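Local coordinates for protein cellulase (Bacillus sp. BG-CS10, PDB 5E09) that probably hydrolyses internal beta-1,4-glucosidic bonds of cellulose, pairing a family 5 catalytic barrel with a family 46 carbohydrate-binding module, at residues A15-G20 / D95-L100; E65-N70 / T75-F80; P150-D155 / H164-E169; Y238-E243 / H515-E520. All coordinates share one frame; numbering follows the deposited sequence.

Interaction 1 of 4, residues A15-G20 / D95-L100; sequences ADMQPG and DLYVML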
# COMPACT_ATOMS: atom_id res chain seq x y z
N ALA A 15 -7.36 11.45 -17.23
CA ALA A 15 -8.35 10.38 -17.18
C ALA A 15 -7.89 9.17 -18.01
O ALA A 15 -8.16 8.03 -17.65
CB ALA A 15 -9.70 10.87 -17.67
N ASP A 16 -7.14 9.42 -19.05
CA ASP A 16 -6.63 8.40 -19.92
C ASP A 16 -5.50 7.58 -19.31
O ASP A 16 -5.06 6.63 -19.89
CB ASP A 16 -6.24 8.99 -21.25
CG ASP A 16 -6.22 7.98 -22.34
OD1 ASP A 16 -7.06 7.08 -22.33
OD2 ASP A 16 -5.37 8.07 -23.23
N MSE A 17 -5.01 7.98 -18.16
CA MSE A 17 -3.96 7.25 -17.51
C MSE A 17 -4.47 6.19 -16.58
O MSE A 17 -3.66 5.40 -16.18
CB MSE A 17 -3.11 8.20 -16.68
CG MSE A 17 -2.31 9.23 -17.42
SE MSE A 17 -1.58 10.55 -16.16
CE MSE A 17 -0.09 9.50 -15.49
N GLN A 18 -5.75 6.16 -16.24
CA GLN A 18 -6.34 5.21 -15.30
C GLN A 18 -6.34 3.79 -15.87
O GLN A 18 -6.84 3.57 -16.97
CB GLN A 18 -7.77 5.66 -14.97
CG GLN A 18 -8.41 5.00 -13.77
CD GLN A 18 -7.86 5.51 -12.45
OE1 GLN A 18 -6.64 5.49 -12.22
NE2 GLN A 18 -8.75 5.97 -11.58
N PRO A 19 -5.75 2.82 -15.15
CA PRO A 19 -4.98 2.94 -13.90
C PRO A 19 -3.47 2.90 -14.15
O PRO A 19 -3.03 2.59 -15.25
CB PRO A 19 -5.42 1.70 -13.12
CG PRO A 19 -5.58 0.66 -14.21
CD PRO A 19 -6.08 1.41 -15.44
N GLY A 20 -2.69 3.20 -13.11
CA GLY A 20 -1.25 3.27 -13.25
C GLY A 20 -0.50 2.38 -12.28
O GLY A 20 -1.04 1.93 -11.27
N ASP A 95 2.37 1.98 -25.65
CA ASP A 95 1.32 3.01 -25.62
C ASP A 95 0.94 3.40 -24.18
O ASP A 95 -0.16 3.87 -23.93
CB ASP A 95 0.08 2.54 -26.39
CG ASP A 95 0.31 2.51 -27.89
OD1 ASP A 95 1.31 3.10 -28.36
OD2 ASP A 95 -0.51 1.88 -28.61
N LEU A 96 1.87 3.20 -23.25
CA LEU A 96 1.66 3.64 -21.87
C LEU A 96 1.98 5.12 -21.71
O LEU A 96 2.81 5.66 -22.43
CB LEU A 96 2.53 2.83 -20.91
CG LEU A 96 2.28 1.32 -20.80
CD1 LEU A 96 3.38 0.66 -19.98
CD2 LEU A 96 0.92 1.07 -20.19
N TYR A 97 1.30 5.78 -20.78
CA TYR A 97 1.76 7.07 -20.30
C TYR A 97 2.86 6.81 -19.29
O TYR A 97 2.82 5.80 -18.57
CB TYR A 97 0.63 7.87 -19.65
CG TYR A 97 -0.47 8.33 -20.58
CD1 TYR A 97 -1.53 7.49 -20.89
CD2 TYR A 97 -0.48 9.62 -21.10
CE1 TYR A 97 -2.56 7.91 -21.72
CE2 TYR A 97 -1.50 10.05 -21.93
CZ TYR A 97 -2.54 9.19 -22.24
OH TYR A 97 -3.55 9.62 -23.07
N VAL A 98 3.86 7.69 -19.23
CA VAL A 98 4.98 7.54 -18.30
C VAL A 98 5.17 8.80 -17.45
O VAL A 98 5.09 9.91 -17.96
CB VAL A 98 6.29 7.24 -19.06
CG1 VAL A 98 7.45 7.07 -18.09
CG2 VAL A 98 6.12 6.00 -19.92
N MSE A 99 5.41 8.61 -16.15
CA MSE A 99 5.76 9.71 -15.26
C MSE A 99 7.18 9.50 -14.74
O MSE A 99 7.50 8.44 -14.21
CB MSE A 99 4.78 9.82 -14.08
CG MSE A 99 5.14 10.94 -13.09
SE MSE A 99 3.96 11.14 -11.54
CE MSE A 99 2.24 10.93 -12.47
N LEU A 100 8.03 10.52 -14.92
CA LEU A 100 9.43 10.44 -14.49
C LEU A 100 9.75 11.51 -13.44
O LEU A 100 9.30 12.66 -13.56
CB LEU A 100 10.36 10.59 -15.69
CG LEU A 100 11.86 10.58 -15.41
CD1 LEU A 100 12.29 9.19 -14.98
CD2 LEU A 100 12.65 11.04 -16.63
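D16 turns its carboxylate to the far side of its own backbone N (chi1 -158°), while the ring of Y97 is carried opposite its carbonyl carbon (chi1 -67°), and the two side chains meet nearly at right angles. The phenol OH of Y97 donates to OD2 of D16; the modelled 2.4 Å between Y97 OH and D16 OD2 is very short, and its exact length is doubtful. OD2 sits at the ring edge, in the ring plane, with the carboxylate plane turned 86° against it. The other carboxylate oxygen, OD1, forms a salt bridge with K56. Over one face of the Y97 ring lies M17, a selenomethionine, whose CG is 4.1 Å from the Y97 ring centroid in a CH-pi contact displaced toward the rim. This is the N-terminal end of the (beta/alpha)8 barrel: 15-20 leads from helix 9-15 into the first strand, 20-23, and Y97 opens the third, 97-100. The M17 chain bends at its selenium, and its CE comes 4.1 Å from CE of M99, likewise a selenomethionine. M143 of strand 142-145 packs on both M17 and Y97, and Y13 meets the Y97 ring edge-to-face.

Interaction 2 of 4, residues E65-N70 / T75-F80; sequences ENQMGN and TINEDF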
# COMPACT_ATOMS: atom_id res chain seq x y z
N GLU A 65 21.09 10.76 -7.16
CA GLU A 65 22.27 11.23 -6.44
C GLU A 65 23.55 10.42 -6.67
O GLU A 65 24.62 10.98 -6.87
CB GLU A 65 22.00 11.27 -4.94
CG GLU A 65 23.21 11.74 -4.14
CD GLU A 65 23.31 11.08 -2.78
OE1 GLU A 65 22.47 11.38 -1.91
OE2 GLU A 65 24.23 10.25 -2.59
N ASN A 66 23.42 9.10 -6.64
CA ASN A 66 24.58 8.22 -6.79
C ASN A 66 24.99 8.00 -8.25
O ASN A 66 25.86 7.19 -8.54
CB ASN A 66 24.30 6.87 -6.12
CG ASN A 66 24.32 6.97 -4.60
OD1 ASN A 66 25.08 7.75 -4.03
ND2 ASN A 66 23.48 6.19 -3.95
N GLN A 67 24.37 8.74 -9.16
CA GLN A 67 24.72 8.62 -10.57
C GLN A 67 25.17 9.97 -11.13
O GLN A 67 25.23 10.16 -12.35
CB GLN A 67 23.53 8.08 -11.37
CG GLN A 67 23.00 6.73 -10.89
CD GLN A 67 23.95 5.57 -11.18
OE1 GLN A 67 24.89 5.70 -11.96
NE2 GLN A 67 23.69 4.43 -10.54
N MSE A 68 25.48 10.90 -10.24
CA MSE A 68 25.81 12.26 -10.64
C MSE A 68 27.30 12.57 -10.49
O MSE A 68 27.92 12.20 -9.49
CB MSE A 68 25.01 13.27 -9.82
CG MSE A 68 23.51 13.19 -10.04
SE MSE A 68 22.57 14.43 -8.88
CE MSE A 68 22.89 16.06 -9.89
N GLY A 69 27.85 13.25 -11.48
CA GLY A 69 29.22 13.73 -11.41
C GLY A 69 29.29 14.96 -10.52
O GLY A 69 28.27 15.42 -10.01
N ASN A 70 30.50 15.49 -10.34
CA ASN A 70 30.67 16.65 -9.48
C ASN A 70 30.21 17.99 -10.03
O ASN A 70 29.80 18.10 -11.18
CB ASN A 70 32.15 16.74 -9.09
CG ASN A 70 32.63 15.51 -8.35
OD1 ASN A 70 33.06 14.53 -8.96
ND2 ASN A 70 32.56 15.55 -7.02
N THR A 75 27.03 15.90 -14.18
CA THR A 75 26.60 15.07 -15.30
C THR A 75 26.16 13.70 -14.81
O THR A 75 26.80 13.09 -13.95
CB THR A 75 27.71 14.92 -16.35
OG1 THR A 75 28.26 16.20 -16.66
CG2 THR A 75 27.16 14.27 -17.62
N ILE A 76 25.04 13.24 -15.36
CA ILE A 76 24.47 11.94 -15.05
C ILE A 76 25.21 10.83 -15.78
O ILE A 76 25.44 10.94 -16.99
CB ILE A 76 22.97 11.90 -15.43
CG1 ILE A 76 22.21 13.00 -14.68
CG2 ILE A 76 22.38 10.52 -15.17
CD1 ILE A 76 20.84 13.30 -15.27
N ASN A 77 25.59 9.78 -15.06
CA ASN A 77 26.24 8.60 -15.65
C ASN A 77 25.48 8.09 -16.88
O ASN A 77 24.29 7.79 -16.80
CB ASN A 77 26.36 7.49 -14.61
CG ASN A 77 27.03 6.25 -15.16
OD1 ASN A 77 26.38 5.43 -15.82
ND2 ASN A 77 28.32 6.09 -14.87
N GLU A 78 26.18 8.00 -18.01
CA GLU A 78 25.52 7.75 -19.29
C GLU A 78 24.91 6.35 -19.40
O GLU A 78 23.89 6.17 -20.07
CB GLU A 78 26.51 7.98 -20.44
CG GLU A 78 25.89 7.87 -21.83
CD GLU A 78 24.71 8.81 -22.05
OE1 GLU A 78 24.67 9.90 -21.43
OE2 GLU A 78 23.81 8.46 -22.85
N ASP A 79 25.52 5.37 -18.74
CA ASP A 79 24.98 4.01 -18.74
C ASP A 79 23.61 3.98 -18.07
O ASP A 79 22.60 3.60 -18.68
CB ASP A 79 25.93 3.04 -18.03
CG ASP A 79 27.09 2.61 -18.91
OD1 ASP A 79 26.88 2.42 -20.13
OD2 ASP A 79 28.21 2.44 -18.38
N PHE A 80 23.59 4.39 -16.81
CA PHE A 80 22.37 4.50 -16.02
C PHE A 80 21.29 5.29 -16.76
O PHE A 80 20.14 4.85 -16.88
CB PHE A 80 22.70 5.16 -14.67
CG PHE A 80 21.53 5.26 -13.74
CD1 PHE A 80 21.23 4.23 -12.87
CD2 PHE A 80 20.76 6.41 -13.71
CE1 PHE A 80 20.16 4.33 -11.99
CE2 PHE A 80 19.69 6.52 -12.83
CZ PHE A 80 19.39 5.48 -11.98
O HOH W 1 30.13 16.52 -13.48
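Q67 to G69 and T75 to N77 run antiparallel around a single bridge at the non-hydrogen-bonded pair M68-I76, whose CA atoms are 4.6 Å apart. N77 N donates to Q67 O at 2.8 Å, almost straight at 168°, and G69 N donates to T75 O at 2.7 Å, tilted from the carbonyl plane. A water spans N70 O and T75 N where the pair opens. The main side-chain contact is Q67 lying flat on F80. A bend at chi2 (-70°) folds the glutamine over the ring, so that CG stands 3.5 Å from the F80 ring centroid, above the centre of the face, and the amide stacks within 7° of the ring plane. NE2 of Q67 is 3.4 Å from F80 CD1 and keeps a weak hydrogen bond to D32 O. With an alanine in place of F80, the Q67 chain would probably lose its flat support and be freer to turn. The N77 side chain folds forward over the first turn of the helix: OD1 accepts from F80 N at 3.1 Å and, weakly, from D79 N. The asparagine is thus the N-cap of helix 78-93, and the bridged loop is the link from the second strand, 57-60, to the second helix of the (beta/alpha)8 barrel.

Interaction 3 of 4, residues P150-D155 / H164-E169; sequences PRFTRD and HAFLEE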
# COMPACT_ATOMS: atom_id res chain seq x y z
N PRO A 150 8.29 15.88 -1.13
CA PRO A 150 9.19 16.92 -0.64
C PRO A 150 9.10 17.12 0.87
O PRO A 150 8.00 17.29 1.40
CB PRO A 150 8.71 18.18 -1.38
CG PRO A 150 7.89 17.69 -2.51
CD PRO A 150 7.27 16.42 -2.04
N ARG A 151 10.24 17.11 1.54
CA ARG A 151 10.30 17.37 2.97
C ARG A 151 11.57 18.18 3.24
O ARG A 151 12.53 18.08 2.48
CB ARG A 151 10.29 16.06 3.76
CG ARG A 151 9.94 16.20 5.24
CD ARG A 151 10.11 14.87 5.97
NE ARG A 151 10.24 13.76 5.04
CZ ARG A 151 11.31 12.97 4.96
NH1 ARG A 151 12.33 13.15 5.78
NH2 ARG A 151 11.33 11.99 4.07
N PHE A 152 11.58 18.99 4.28
CA PHE A 152 12.76 19.80 4.57
C PHE A 152 13.12 19.76 6.04
O PHE A 152 12.31 19.35 6.87
CB PHE A 152 12.55 21.24 4.11
CG PHE A 152 12.21 21.36 2.66
CD1 PHE A 152 13.20 21.38 1.70
CD2 PHE A 152 10.88 21.42 2.25
CE1 PHE A 152 12.89 21.47 0.35
CE2 PHE A 152 10.56 21.51 0.91
CZ PHE A 152 11.57 21.54 -0.04
N THR A 153 14.34 20.19 6.33
CA THR A 153 14.91 20.12 7.67
C THR A 153 14.01 20.76 8.70
O THR A 153 13.60 21.91 8.58
CB THR A 153 16.29 20.81 7.75
OG1 THR A 153 17.08 20.42 6.62
CG2 THR A 153 17.00 20.41 9.03
N ARG A 154 13.71 19.98 9.73
CA ARG A 154 12.77 20.36 10.76
C ARG A 154 13.42 21.17 11.89
O ARG A 154 14.49 20.80 12.38
CB ARG A 154 12.10 19.10 11.29
CG ARG A 154 11.83 19.01 12.78
CD ARG A 154 11.28 17.61 13.03
NE ARG A 154 10.82 17.39 14.40
CZ ARG A 154 9.94 16.45 14.73
NH1 ARG A 154 9.44 15.66 13.78
NH2 ARG A 154 9.56 16.28 15.99
N ASP A 155 12.79 22.28 12.26
CA ASP A 155 13.22 23.10 13.39
C ASP A 155 12.08 23.23 14.38
O ASP A 155 12.20 22.82 15.54
CB ASP A 155 13.66 24.50 12.93
CG ASP A 155 14.74 24.46 11.85
OD1 ASP A 155 15.42 23.42 11.73
OD2 ASP A 155 14.90 25.47 11.14
N HIS A 164 7.18 25.77 2.83
CA HIS A 164 6.27 26.10 1.73
C HIS A 164 6.98 26.94 0.68
O HIS A 164 6.84 26.70 -0.53
CB HIS A 164 5.04 26.85 2.24
CG HIS A 164 4.27 26.10 3.29
ND1 HIS A 164 3.81 24.82 3.10
CD2 HIS A 164 3.86 26.48 4.52
CE1 HIS A 164 3.15 24.43 4.18
NE2 HIS A 164 3.17 25.41 5.05
N ALA A 165 7.76 27.91 1.15
CA ALA A 165 8.51 28.75 0.22
C ALA A 165 9.50 27.91 -0.60
O ALA A 165 9.61 28.08 -1.82
CB ALA A 165 9.24 29.84 0.96
N PHE A 166 10.20 27.00 0.07
CA PHE A 166 11.17 26.12 -0.59
C PHE A 166 10.52 25.26 -1.67
O PHE A 166 11.06 25.12 -2.78
CB PHE A 166 11.88 25.22 0.42
CG PHE A 166 12.77 25.94 1.38
CD1 PHE A 166 13.32 27.18 1.04
CD2 PHE A 166 13.08 25.39 2.62
CE1 PHE A 166 14.15 27.85 1.93
CE2 PHE A 166 13.90 26.06 3.51
CZ PHE A 166 14.44 27.29 3.16
N LEU A 167 9.38 24.66 -1.34
CA LEU A 167 8.70 23.81 -2.30
C LEU A 167 8.23 24.63 -3.48
O LEU A 167 8.35 24.20 -4.63
CB LEU A 167 7.52 23.08 -1.66
CG LEU A 167 6.73 22.17 -2.61
CD1 LEU A 167 7.66 21.25 -3.39
CD2 LEU A 167 5.69 21.37 -1.86
N GLU A 168 7.72 25.83 -3.22
CA GLU A 168 7.27 26.67 -4.33
C GLU A 168 8.44 27.07 -5.24
O GLU A 168 8.29 27.15 -6.46
CB GLU A 168 6.55 27.92 -3.83
CG GLU A 168 6.02 28.79 -4.96
CD GLU A 168 4.74 29.53 -4.60
OE1 GLU A 168 4.34 29.49 -3.42
OE2 GLU A 168 4.14 30.15 -5.51
N GLU A 169 9.61 27.31 -4.64
CA GLU A 169 10.79 27.66 -5.43
C GLU A 169 11.28 26.48 -6.26
O GLU A 169 11.70 26.66 -7.40
CB GLU A 169 11.91 28.17 -4.52
CG GLU A 169 11.61 29.52 -3.89
CD GLU A 169 12.43 29.78 -2.63
OE1 GLU A 169 13.54 29.23 -2.51
OE2 GLU A 169 11.95 30.55 -1.76
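F152 and F166 form the centre of this contact. CB of F166 stands over one face of the F152 ring, 3.9 Å from the F152 centroid and displaced toward the rim, in a CH-pi contact. From there the F166 ring turns so that its edge faces the F152 ring, a T-shaped pair with centroids 5.5 Å apart and planes at 63°. The nearest ring atoms are F166 CD2 and F152 CD1, 4.1 Å apart. The far end of the F152 ring continues onto L167, where CE2 of F152 lies 4.3 Å from L167 CB. L167 sends its CG away from the backbone N (chi1 179°), which brings CD1 to 3.7 Å from CG of P150. The interface is therefore apolar, three side chains of it buried. In the barrel, 150-155 belongs to the loop leaving the fourth strand, 142-145, at its C-terminal end, and it folds back on the helix that follows, 161-181. P150 completes the Asn-Glu-Pro sequence of family 5, whose glutamate is the acid/base in relatives. Cutting F152 back to an alanine is likely to open a gap beside F166 and L167 and leave the F166 edge without a ring face to meet. Further out, the loop is tied by its backbone: P150 bonds to E196, T153 bonds to Y111 through both backbone and OG1, and T153 O accepts from NE2 of H163. E114 touches F166. On the helix, E168 N to H164 O (3.0 Å) and E169 N to A165 O hold the turn that presents F166 and L167.

Interaction 4 of 4, residues Y238-E243 / H515-E520; sequences YTRFEE and HFWSGE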
# COMPACT_ATOMS: atom_id res chain seq x y z
N TYR A 238 -6.73 -1.76 15.36
CA TYR A 238 -7.39 -1.54 14.08
C TYR A 238 -7.09 -2.69 13.11
O TYR A 238 -6.39 -2.52 12.11
CB TYR A 238 -6.97 -0.20 13.48
CG TYR A 238 -7.56 0.97 14.24
CD1 TYR A 238 -7.04 1.36 15.48
CD2 TYR A 238 -8.64 1.68 13.74
CE1 TYR A 238 -7.59 2.41 16.18
CE2 TYR A 238 -9.19 2.73 14.43
CZ TYR A 238 -8.67 3.10 15.65
OH TYR A 238 -9.22 4.15 16.34
N THR A 239 -7.62 -3.86 13.44
CA THR A 239 -7.40 -5.07 12.66
C THR A 239 -8.37 -5.16 11.48
O THR A 239 -8.09 -5.83 10.50
CB THR A 239 -7.54 -6.34 13.53
OG1 THR A 239 -8.77 -6.27 14.26
CG2 THR A 239 -6.40 -6.44 14.53
N ARG A 240 -9.51 -4.49 11.59
CA ARG A 240 -10.53 -4.54 10.55
C ARG A 240 -10.73 -3.22 9.84
O ARG A 240 -10.50 -2.14 10.39
CB ARG A 240 -11.88 -5.02 11.11
CG ARG A 240 -11.81 -6.25 11.98
CD ARG A 240 -13.18 -6.68 12.48
NE ARG A 240 -13.16 -8.07 12.93
CZ ARG A 240 -13.96 -8.58 13.86
NH1 ARG A 240 -14.87 -7.82 14.46
NH2 ARG A 240 -13.85 -9.86 14.20
N PHE A 241 -11.16 -3.32 8.59
CA PHE A 241 -11.50 -2.17 7.78
C PHE A 241 -12.83 -1.59 8.23
O PHE A 241 -13.87 -1.94 7.69
CB PHE A 241 -11.55 -2.56 6.30
CG PHE A 241 -11.93 -1.42 5.39
CD1 PHE A 241 -11.08 -0.35 5.22
CD2 PHE A 241 -13.13 -1.44 4.69
CE1 PHE A 241 -11.42 0.71 4.38
CE2 PHE A 241 -13.47 -0.39 3.85
CZ PHE A 241 -12.61 0.68 3.70
N GLU A 242 -12.80 -0.71 9.23
CA GLU A 242 -14.04 -0.20 9.80
C GLU A 242 -14.21 1.31 9.56
O GLU A 242 -13.46 1.91 8.78
CB GLU A 242 -14.09 -0.59 11.30
CG GLU A 242 -14.21 -2.09 11.64
CD GLU A 242 -14.18 -2.38 13.13
OE1 GLU A 242 -13.87 -1.47 13.94
OE2 GLU A 242 -14.43 -3.55 13.50
N GLU A 243 -15.20 1.91 10.23
CA GLU A 243 -15.72 3.24 9.92
C GLU A 243 -14.68 4.35 9.89
O GLU A 243 -14.80 5.25 9.06
CB GLU A 243 -16.83 3.62 10.91
CG GLU A 243 -18.18 3.81 10.25
CD GLU A 243 -19.30 3.94 11.25
OE1 GLU A 243 -19.16 4.74 12.20
OE2 GLU A 243 -20.32 3.21 11.12
N HIS A 515 -5.02 -12.06 20.11
CA HIS A 515 -6.33 -12.05 19.47
C HIS A 515 -6.27 -12.75 18.11
O HIS A 515 -5.51 -12.34 17.21
CB HIS A 515 -6.85 -10.62 19.28
CG HIS A 515 -7.02 -9.85 20.55
ND1 HIS A 515 -8.24 -9.34 20.95
CD2 HIS A 515 -6.13 -9.47 21.50
CE1 HIS A 515 -8.09 -8.70 22.10
NE2 HIS A 515 -6.82 -8.76 22.45
N PHE A 516 -7.09 -13.80 17.98
CA PHE A 516 -7.21 -14.59 16.76
C PHE A 516 -8.47 -14.22 15.98
O PHE A 516 -9.42 -13.69 16.55
CB PHE A 516 -7.24 -16.08 17.09
CG PHE A 516 -5.95 -16.61 17.63
CD1 PHE A 516 -5.61 -16.42 18.96
CD2 PHE A 516 -5.06 -17.28 16.81
CE1 PHE A 516 -4.41 -16.90 19.46
CE2 PHE A 516 -3.86 -17.77 17.30
CZ PHE A 516 -3.54 -17.57 18.63
N TRP A 517 -8.47 -14.51 14.68
CA TRP A 517 -9.60 -14.14 13.82
C TRP A 517 -10.84 -15.00 14.03
O TRP A 517 -11.93 -14.64 13.59
CB TRP A 517 -9.16 -14.18 12.36
CG TRP A 517 -8.43 -12.93 11.99
CD1 TRP A 517 -7.09 -12.80 11.74
CD2 TRP A 517 -9.00 -11.63 11.87
NE1 TRP A 517 -6.80 -11.49 11.46
CE2 TRP A 517 -7.96 -10.74 11.53
CE3 TRP A 517 -10.30 -11.12 12.01
CZ2 TRP A 517 -8.16 -9.38 11.33
CZ3 TRP A 517 -10.50 -9.77 11.81
CH2 TRP A 517 -9.44 -8.91 11.47
N SER A 518 -10.69 -16.14 14.69
CA SER A 518 -11.84 -16.95 15.09
C SER A 518 -12.65 -16.25 16.18
O SER A 518 -13.84 -16.52 16.35
CB SER A 518 -11.37 -18.30 15.60
OG SER A 518 -10.77 -18.14 16.87
N GLY A 519 -11.99 -15.36 16.91
CA GLY A 519 -12.58 -14.74 18.08
C GLY A 519 -11.89 -15.22 19.35
O GLY A 519 -12.07 -14.63 20.41
N GLU A 520 -11.10 -16.28 19.24
CA GLU A 520 -10.37 -16.80 20.38
C GLU A 520 -9.33 -15.81 20.90
O GLU A 520 -8.75 -15.04 20.14
CB GLU A 520 -9.67 -18.13 20.04
CG GLU A 520 -10.60 -19.32 19.96
CD GLU A 520 -11.21 -19.67 21.31
OE1 GLU A 520 -10.53 -19.48 22.34
OE2 GLU A 520 -12.36 -20.15 21.32
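W517 meets the barrel loop edge-on: T239 O and the R240 side chain both approach the rim of the indole near its plane, while neither of its faces is used by 238-243. The guanidinium of R240 is likewise touched at its edge, by CZ3 of W517, and the two planes are 33° apart; lying beside the rim and not over a face, the guanidinium makes no cation-pi stack. W517 sits in the type I turn F516-G519 of the beta hairpin that joins strands 509-516 and 521-529 in the C-terminal carbohydrate-binding domain; the partner segment is the loop between the sixth barrel strand, 219-225, and helix 243-261, so the contact joins the two domains. NE of R240 lies 3.3 Å from W517 CZ3, and CG of R240 is 3.6 Å from W517 CH2; the arginine chain, extended from CG to NE, slides past the indole in the opposite direction. T239 O is 3.5 Å from W517 CH2, and T239 CB packs at 3.8 Å on the same carbon. Q285 and A459 also touch W517. The turn is fixed from within: G519 N bonds to F516 O, and in an ST turn S518 OG accepts from E520 N at 3.0 Å.

Interactions 1, 2 and 3 all belong to the (beta/alpha)8 barrel, but to different ends of it. Interaction 1 lies at the N-terminal ends of the strands; interactions 2 and 3 lie in loops leaving strands 57-60 and 142-145 at their C-terminal ends, the side on which family 5 enzymes build their active site. Interactions 2 and 3 have centres 25 Å apart. Helix 78-93, which interaction 2 caps, leads straight into strand 97-100 of interaction 1, and the nearest atoms of these two contacts are about 8 Å apart. Interaction 4 also uses a C-terminal-side loop but reaches the binding module, its centre 49 Å from that of interaction 2.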